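Local coordinates for protein putative type 11 methyltransferase (Sulfolobus solfataricus, PDB 3I9F) that is a putative methyltransferase that probably transfers a methyl group from S-adenosylmethionine to a substrate, at residues N74-I79 and K99-D104. Sequence-based numbering, arbitrary orientation.
With ZN (zinc ion), chain F.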
loop_
_atom_site.group_PDB
_atom_site.type_symbol
_atom_site.label_atom_id
_atom_site.label_comp_id
_atom_site.label_asym_id
_atom_site.label_seq_id
_atom_site.Cartn_x
_atom_site.Cartn_y
_atom_site.Cartn_z
ATOM N N ASN B 74 -12.789 6.349 1.116
ATOM C CA ASN B 74 -13.775 6.613 0.077
ATOM C C ASN B 74 -13.138 6.501 -1.286
ATOM O O ASN B 74 -13.311 7.388 -2.096
ATOM C CB ASN B 74 -14.356 8.037 0.270
ATOM C CG ASN B 74 -15.397 8.431 -0.798
ATOM O OD1 ASN B 74 -15.237 9.444 -1.472
ATOM N ND2 ASN B 74 -16.461 7.666 -0.926
ATOM N N SER B 75 -12.358 5.442 -1.505
ATOM C CA SER B 75 -11.603 5.261 -2.723
ATOM C C SER B 75 -11.893 3.947 -3.456
ATOM O O SER B 75 -11.259 3.695 -4.498
ATOM C CB SER B 75 -10.098 5.345 -2.399
ATOM O OG SER B 75 -9.453 4.063 -2.284
ATOM N N VAL B 76 -12.830 3.121 -2.957
ATOM C CA VAL B 76 -12.941 1.737 -3.415
ATOM C C VAL B 76 -14.323 1.394 -3.988
ATOM O O VAL B 76 -15.367 1.753 -3.416
ATOM C CB VAL B 76 -12.555 0.700 -2.266
ATOM C CG1 VAL B 76 -12.903 -0.759 -2.663
ATOM C CG2 VAL B 76 -11.091 0.809 -1.930
ATOM N N ASP B 77 -14.308 0.672 -5.103
ATOM C CA ASP B 77 -15.537 0.355 -5.850
ATOM C C ASP B 77 -16.133 -0.990 -5.461
ATOM O O ASP B 77 -17.332 -1.063 -5.148
ATOM C CB ASP B 77 -15.274 0.422 -7.372
ATOM C CG ASP B 77 -14.801 1.824 -7.824
ATOM O OD1 ASP B 77 -15.647 2.765 -7.723
ATOM O OD2 ASP B 77 -13.590 1.974 -8.242
ATOM N N PHE B 78 -15.296 -2.024 -5.453
ATOM C CA PHE B 78 -15.664 -3.340 -4.996
ATOM C C PHE B 78 -14.705 -3.950 -3.921
ATOM O O PHE B 78 -13.478 -3.838 -3.998
ATOM C CB PHE B 78 -15.679 -4.276 -6.206
ATOM C CG PHE B 78 -16.677 -3.883 -7.271
ATOM C CD1 PHE B 78 -17.996 -4.325 -7.199
ATOM C CD2 PHE B 78 -16.289 -3.065 -8.339
ATOM C CE1 PHE B 78 -18.911 -3.973 -8.174
ATOM C CE2 PHE B 78 -17.193 -2.694 -9.305
ATOM C CZ PHE B 78 -18.503 -3.148 -9.238
ATOM N N ILE B 79 -15.295 -4.627 -2.947
ATOM C CA ILE B 79 -14.571 -5.362 -1.921
ATOM C C ILE B 79 -15.098 -6.783 -1.951
ATOM O O ILE B 79 -16.284 -7.006 -1.750
ATOM C CB ILE B 79 -14.851 -4.769 -0.517
ATOM C CG1 ILE B 79 -14.299 -3.353 -0.413
ATOM C CG2 ILE B 79 -14.239 -5.638 0.555
ATOM C CD1 ILE B 79 -14.763 -2.617 0.783
ATOM N N LYS B 99 -16.471 0.260 5.677
ATOM C CA LYS B 99 -17.261 1.462 5.495
ATOM C C LYS B 99 -16.429 2.657 5.172
ATOM O O LYS B 99 -16.896 3.540 4.467
ATOM C CB LYS B 99 -18.174 1.752 6.686
ATOM C CG LYS B 99 -19.256 0.716 6.818
ATOM C CD LYS B 99 -20.264 0.998 7.924
ATOM C CE LYS B 99 -19.673 1.144 9.318
ATOM N NZ LYS B 99 -20.668 0.879 10.442
ATOM N N ARG B 100 -15.197 2.730 5.667
ATOM C CA ARG B 100 -14.394 3.937 5.450
ATOM C C ARG B 100 -13.824 3.968 4.023
ATOM O O ARG B 100 -13.786 5.040 3.423
ATOM C CB ARG B 100 -13.303 4.062 6.505
ATOM C CG ARG B 100 -12.141 4.993 6.223
ATOM C CD ARG B 100 -10.948 4.821 7.246
ATOM N NE ARG B 100 -10.078 3.678 6.964
ATOM C CZ ARG B 100 -9.246 3.584 5.930
ATOM N NH1 ARG B 100 -9.123 4.573 5.059
ATOM N NH2 ARG B 100 -8.493 2.497 5.759
ATOM N N ILE B 101 -13.404 2.819 3.490
ATOM C CA ILE B 101 -12.693 2.801 2.227
ATOM C C ILE B 101 -13.644 2.728 1.057
ATOM O O ILE B 101 -13.331 3.214 0.015
ATOM C CB ILE B 101 -11.628 1.673 2.117
ATOM C CG1 ILE B 101 -12.255 0.289 2.225
ATOM C CG2 ILE B 101 -10.527 1.854 3.163
ATOM C CD1 ILE B 101 -11.266 -0.872 1.997
ATOM N N LEU B 102 -14.812 2.126 1.228
ATOM C CA LEU B 102 -15.783 1.985 0.136
ATOM C C LEU B 102 -16.413 3.349 -0.274
ATOM O O LEU B 102 -16.692 4.199 0.578
ATOM C CB LEU B 102 -16.890 1.013 0.553
ATOM C CG LEU B 102 -17.773 0.437 -0.548
ATOM C CD1 LEU B 102 -16.992 -0.527 -1.467
ATOM C CD2 LEU B 102 -19.005 -0.230 0.065
ATOM N N LYS B 103 -16.623 3.554 -1.576
ATOM C CA LYS B 103 -17.341 4.770 -2.049
ATOM C C LYS B 103 -18.821 4.716 -1.661
ATOM O O LYS B 103 -19.345 3.680 -1.248
ATOM C CB LYS B 103 -17.245 4.940 -3.562
ATOM C CG LYS B 103 -15.867 5.177 -4.176
ATOM C CD LYS B 103 -16.079 5.458 -5.671
ATOM C CE LYS B 103 -14.807 5.704 -6.483
ATOM N NZ LYS B 103 -14.132 7.029 -6.114
ATOM N N ASP B 104 -19.513 5.830 -1.787
ATOM C CA ASP B 104 -20.964 5.814 -1.526
ATOM C C ASP B 104 -21.734 4.820 -2.403
ATOM O O ASP B 104 -22.677 4.220 -1.962
ATOM C CB ASP B 104 -21.528 7.211 -1.674
ATOM C CG ASP B 104 -20.937 8.199 -0.649
ATOM O OD1 ASP B 104 -20.106 7.817 0.248
ATOM O OD2 ASP B 104 -21.337 9.381 -0.751
HETATM ZN ZN ZN F . -19.771 9.072 1.683
#
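Val-76 pairs with Leu-102 in a single parallel bridge, and around it the end of helix 91-101 is tied to the start of strand 76-82 by backbone bonds. Asn-74 N donates to Arg-100 O, Ser-75 N to Ile-101 O, and Val-76 N adds a weak bond to that same Ile-101 oxygen. In return Lys-103 N reaches Val-76 O at 2.9 Å in a nearly straight bond (170°). Carbonyls at the helix end thus find donors in the incoming chain.

Beside this bridge the apolar side chains of Val-76, Ile-79, Ile-101 and Leu-102 meet. The CD1 methyl of Ile-79 touches Leu-102 CD1 (3.8 Å) and Ile-101 CD1, while Val-76 lies alongside Ile-101, its CG2 facing CB. Leu-102 CG stands anti to the backbone N, and chi2 of 68° turns CD1 to 3.4 Å from Val-76 O.

Lys-103 CG lies 3.5 Å from Val-76 O, and the chain runs on beside Asp-77, CE 3.3 Å from Asp-77 OD1. Lys-103 NZ stays 4.8 Å from that oxygen, short of a salt bridge, and Asp-77 OD2 bonds to Val-20 N. An alanine in place of Lys-103 would probably leave the Val-76 carbonyl less covered and Asp-77 without the positive charge nearest it in this contact.

Asn-74 CG, anti to the backbone N (chi1 179°), brings ND2 within 3.2 Å of Lys-103 CA and toward Asp-104. Asp-104 OD1 binds zinc at 1.9 Å together with His-166, His-168 and His-170 of the C-terminal tag; His-168 and His-170 also touch Asn-74. The arrangement is a beta-alpha-beta crossover, in which helix 91-101 links the adjacent parallel strands 76-82 and 106-113, as in the Rossmann-like fold of S-adenosylmethionine-dependent methyltransferases.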